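Local coordinates for protein RickCE (Rickettsia bellii, PDB 5HAM) that probably acts as a deubiquitinase, a CE-clan protease effector that cleaves ubiquitin or ubiquitin-like modifiers from their targets, at residues Y7-E11 against N12-H16; Q114-N117 against E118-N122. One frame throughout, in Å; residues are numbered along the deposited sequence.

Contact 1 of 2, residues Y7-E11 against N12-H16; sequences YWYTE and NEITH
Thr10 and Glu13 form a capping box at the start of helix 11-20, where the N-terminal loop enters the helix. Thr10 is the N-cap. Its OG1 sits between its own backbone N and carbonyl carbon (chi1 74°), and from there Thr10 OG1 accepts from Asn12 N at 3.2 Å. Glu13 completes the box. Its chain bends at chi2 (93°) and brings OE1 back to Thr10. Glu13 OE1 accepts from Thr10 N at 3.0 Å and from Thr10 OG1 at 2.5 Å. The backbone N comes on the anti side and the hydroxyl on the syn side, from opposite faces of the carboxylate. Thr10 O then takes Ile14 N at 3.2 Å in a nearly straight bond.

One residue on, Thr15 grips Glu11 O twice. Thr15 N reaches Glu11 O at 2.9 Å and Thr15 OG1 reaches it at 3.0 Å, from opposite faces of the carbonyl. The Glu11 carboxylate leads away to Ala32 N. Ile14 CG1 touches the edge of the Tyr9 ring at CD2, 3.9 Å away. Tyr9 OH bonds to His246.

Two donors on a single carboxylate oxygen should hold the Glu13 head firmly. They probably also favour its charged form. The box satisfies Thr10 N and helps fix where the helix begins.

Contact 2 of 2, residues Q114-N117 against E118-N122; sequences QQIN and EDILN
The flat amide of Gln115 has the carboxylates of Glu118 and Asp119 for neighbours. Its plane is 82° from that of Glu118, so these two groups cross almost at a right angle. Glu118 OE1 stands well off the amide plane, 3.8 Å from Gln115 CD. Asp119 is turned less, with 36° between the planes, and its OD1 lies 4.0 Å from Gln115 CD. A bend at chi2 of Gln115 (52°) folds the amide forward along the helix toward both acids. Glu118 OE2 makes a salt bridge with Lys186 NZ of helix 175-188.

Ile116 CG2 meets Ile120 CD1 at 3.7 Å. The CG1 of Ile120 lies beside the backbone N, which carries it in close over Ile116 O, 3.3 Å away. Ile120 also touches Gln30, Pro31 and Ile33 of strand 27-34, and Ile138 of strand 135-141. Asn117 uses its ND2 to bond to Thr34 O, at the end of strand 27-34.

The backbone bonds are the regular i to i+4 set. Glu118 N reaches Gln114 O at 3.1 Å, and Asp119 N reaches Gln115 O at 3.0 Å. Ile120 N meets Ile116 O at 2.9 Å. Leu121 N meets Asn117 O at 3.2 Å.

This is the i to i+4 pattern of an alpha-helix with two characters. Gln115 and Asp119 form a polar, exposed strip. Ile120, Leu121 and Asn117 are buried, with Ile120 and Leu121 packed on the central mixed sheet. The segment thus lies where the long helix 96-130 covers that sheet.

Overall arrangement
Both contacts are local and partly buried, but they sit at different places in two helices, the start of 11-20 and the interior of 96-130. In contact 1, side chains replace missing backbone partners. In contact 2, the backbone supplies its own bonds and the side chains sort into a wet and a buried side. Their centres are 20 Å apart, and the nearest atoms, about 7 Å apart, do not touch. The sheet links them. Strand 27-34 receives Glu11 from contact 1 and Asn117 and Ile120 from contact 2. Otherwise their neighbours differ: helices 211-223, 238-251 and 255-262 with strand 147-155 for contact 1, and helix 175-188 with strand 135-141 for contact 2.

Contact 1 of 2, residues Y7-E11 against N12-H16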
# COMPACT_ATOMS: atom_id res chain seq x y z
N TYR A 7 8.76 -14.18 -0.91
CA TYR A 7 7.91 -14.09 -2.08
C TYR A 7 7.38 -12.66 -2.21
O TYR A 7 7.34 -12.13 -3.31
CB TYR A 7 6.76 -15.11 -2.03
CG TYR A 7 6.95 -16.17 -3.06
CD1 TYR A 7 8.12 -16.23 -3.78
CD2 TYR A 7 5.96 -17.11 -3.35
CE1 TYR A 7 8.34 -17.20 -4.74
CE2 TYR A 7 6.16 -18.08 -4.33
CZ TYR A 7 7.37 -18.11 -5.01
OH TYR A 7 7.65 -19.03 -5.98
N TRP A 8 6.99 -12.04 -1.10
CA TRP A 8 6.33 -10.73 -1.15
C TRP A 8 7.28 -9.64 -1.57
O TRP A 8 8.32 -9.45 -0.95
CB TRP A 8 5.65 -10.38 0.18
CG TRP A 8 4.56 -11.34 0.56
CD1 TRP A 8 4.50 -12.67 0.26
CD2 TRP A 8 3.37 -11.04 1.30
NE1 TRP A 8 3.35 -13.23 0.78
CE2 TRP A 8 2.63 -12.24 1.42
CE3 TRP A 8 2.85 -9.88 1.88
CZ2 TRP A 8 1.41 -12.31 2.09
CZ3 TRP A 8 1.63 -9.94 2.54
CH2 TRP A 8 0.93 -11.16 2.64
N TYR A 9 6.92 -8.92 -2.64
CA TYR A 9 7.72 -7.80 -3.12
C TYR A 9 7.69 -6.67 -2.11
O TYR A 9 6.68 -6.43 -1.45
CB TYR A 9 7.15 -7.23 -4.42
CG TYR A 9 7.43 -8.01 -5.68
CD1 TYR A 9 7.67 -9.37 -5.64
CD2 TYR A 9 7.44 -7.37 -6.91
CE1 TYR A 9 7.91 -10.08 -6.81
CE2 TYR A 9 7.69 -8.06 -8.08
CZ TYR A 9 7.92 -9.41 -8.02
OH TYR A 9 8.16 -10.11 -9.18
N THR A 10 8.80 -5.95 -2.01
CA THR A 10 8.80 -4.71 -1.26
C THR A 10 8.80 -3.56 -2.25
O THR A 10 8.99 -3.77 -3.46
CB THR A 10 10.04 -4.62 -0.40
OG1 THR A 10 11.16 -4.33 -1.24
CG2 THR A 10 10.27 -5.94 0.29
N GLU A 11 8.60 -2.35 -1.75
CA GLU A 11 8.58 -1.15 -2.58
C GLU A 11 9.86 -1.02 -3.41
O GLU A 11 9.86 -0.48 -4.51
CB GLU A 11 8.39 0.09 -1.71
CG GLU A 11 8.23 1.38 -2.47
CD GLU A 11 8.08 2.58 -1.56
OE1 GLU A 11 7.89 2.38 -0.33
OE2 GLU A 11 8.15 3.73 -2.06
N ASN A 12 10.95 -1.53 -2.85
CA ASN A 12 12.25 -1.40 -3.46
C ASN A 12 12.30 -2.11 -4.80
O ASN A 12 12.76 -1.54 -5.79
CB ASN A 12 13.31 -1.94 -2.51
CG ASN A 12 14.69 -1.56 -2.94
OD1 ASN A 12 15.57 -2.41 -3.08
ND2 ASN A 12 14.90 -0.26 -3.17
N GLU A 13 11.80 -3.34 -4.84
CA GLU A 13 11.77 -4.10 -6.09
C GLU A 13 10.79 -3.50 -7.07
O GLU A 13 11.08 -3.39 -8.26
CB GLU A 13 11.36 -5.54 -5.84
CG GLU A 13 12.47 -6.40 -5.31
CD GLU A 13 12.48 -6.47 -3.81
OE1 GLU A 13 11.59 -5.86 -3.17
OE2 GLU A 13 13.38 -7.14 -3.27
N ILE A 14 9.61 -3.15 -6.57
CA ILE A 14 8.57 -2.62 -7.43
C ILE A 14 9.10 -1.38 -8.17
O ILE A 14 8.99 -1.27 -9.38
CB ILE A 14 7.31 -2.31 -6.62
CG1 ILE A 14 6.66 -3.62 -6.19
CG2 ILE A 14 6.33 -1.48 -7.42
CD1 ILE A 14 5.52 -3.44 -5.22
N THR A 15 9.73 -0.49 -7.41
CA THR A 15 10.31 0.74 -7.92
C THR A 15 11.41 0.46 -8.96
O THR A 15 11.42 1.08 -10.01
CB THR A 15 10.84 1.61 -6.76
OG1 THR A 15 9.71 2.11 -6.02
CG2 THR A 15 11.60 2.78 -7.25
N HIS A 16 12.30 -0.47 -8.66
CA HIS A 16 13.38 -0.83 -9.60
C HIS A 16 12.86 -1.48 -10.87
O HIS A 16 13.29 -1.15 -11.98
CB HIS A 16 14.38 -1.79 -8.95
CG HIS A 16 15.10 -1.22 -7.78
ND1 HIS A 16 15.83 -1.99 -6.90
CD2 HIS A 16 15.21 0.06 -7.34
CE1 HIS A 16 16.35 -1.21 -5.97
NE2 HIS A 16 15.98 0.03 -6.21

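Contact 2 of 2, residues Q114-N117 against E118-N122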
# COMPACT_ATOMS: atom_id res chain seq x y z
N GLN A 114 -0.35 10.94 5.54
CA GLN A 114 -1.41 11.47 4.70
C GLN A 114 -0.96 12.69 3.90
O GLN A 114 -1.35 12.85 2.74
CB GLN A 114 -2.74 11.67 5.45
CG GLN A 114 -2.96 12.99 6.14
CD GLN A 114 -4.14 12.96 7.14
OE1 GLN A 114 -5.01 12.09 7.06
NE2 GLN A 114 -4.14 13.91 8.08
N GLN A 115 -0.10 13.52 4.47
CA GLN A 115 0.46 14.63 3.68
C GLN A 115 1.41 14.18 2.57
O GLN A 115 1.44 14.77 1.48
CB GLN A 115 1.13 15.68 4.57
CG GLN A 115 1.61 16.91 3.80
CD GLN A 115 0.52 17.55 2.93
OE1 GLN A 115 0.63 17.59 1.70
NE2 GLN A 115 -0.52 18.08 3.58
N ILE A 116 2.18 13.12 2.83
CA ILE A 116 3.12 12.59 1.85
C ILE A 116 2.33 11.92 0.73
O ILE A 116 2.65 12.10 -0.45
CB ILE A 116 4.20 11.63 2.49
CG1 ILE A 116 5.25 12.43 3.27
CG2 ILE A 116 4.95 10.84 1.43
CD1 ILE A 116 5.93 11.64 4.39
N ASN A 117 1.27 11.20 1.10
CA ASN A 117 0.38 10.59 0.10
C ASN A 117 -0.21 11.64 -0.83
O ASN A 117 -0.21 11.47 -2.03
CB ASN A 117 -0.75 9.77 0.74
CG ASN A 117 -0.26 8.43 1.30
OD1 ASN A 117 0.82 7.96 0.97
ND2 ASN A 117 -1.08 7.81 2.14
N GLU A 118 -0.71 12.74 -0.27
CA GLU A 118 -1.17 13.84 -1.12
C GLU A 118 -0.05 14.42 -2.01
O GLU A 118 -0.27 14.71 -3.18
CB GLU A 118 -1.79 14.96 -0.29
CG GLU A 118 -3.11 14.60 0.32
CD GLU A 118 -3.63 15.69 1.21
OE1 GLU A 118 -2.90 16.69 1.40
OE2 GLU A 118 -4.75 15.56 1.74
N ASP A 119 1.14 14.60 -1.45
CA ASP A 119 2.24 15.15 -2.23
C ASP A 119 2.63 14.27 -3.42
O ASP A 119 2.96 14.78 -4.49
CB ASP A 119 3.45 15.46 -1.34
CG ASP A 119 3.15 16.57 -0.35
OD1 ASP A 119 2.29 17.43 -0.65
OD2 ASP A 119 3.77 16.59 0.73
N ILE A 120 2.54 12.96 -3.26
CA ILE A 120 2.84 12.04 -4.35
C ILE A 120 1.80 12.15 -5.47
O ILE A 120 2.15 12.23 -6.64
CB ILE A 120 2.95 10.62 -3.83
CG1 ILE A 120 4.16 10.50 -2.89
CG2 ILE A 120 3.05 9.64 -4.98
CD1 ILE A 120 4.05 9.37 -1.89
N LEU A 121 0.54 12.20 -5.09
CA LEU A 121 -0.51 12.42 -6.07
C LEU A 121 -0.33 13.75 -6.80
O LEU A 121 -0.49 13.83 -8.02
CB LEU A 121 -1.86 12.42 -5.39
CG LEU A 121 -2.82 11.32 -5.85
CD1 LEU A 121 -4.21 11.59 -5.26
CD2 LEU A 121 -2.82 11.24 -7.38
N ASN A 122 -0.02 14.80 -6.05
CA ASN A 122 0.23 16.10 -6.67
C ASN A 122 1.47 16.15 -7.57
O ASN A 122 1.42 16.75 -8.65
CB ASN A 122 0.29 17.21 -5.62
CG ASN A 122 -1.08 17.76 -5.30
OD1 ASN A 122 -1.94 17.88 -6.18
ND2 ASN A 122 -1.31 18.09 -4.03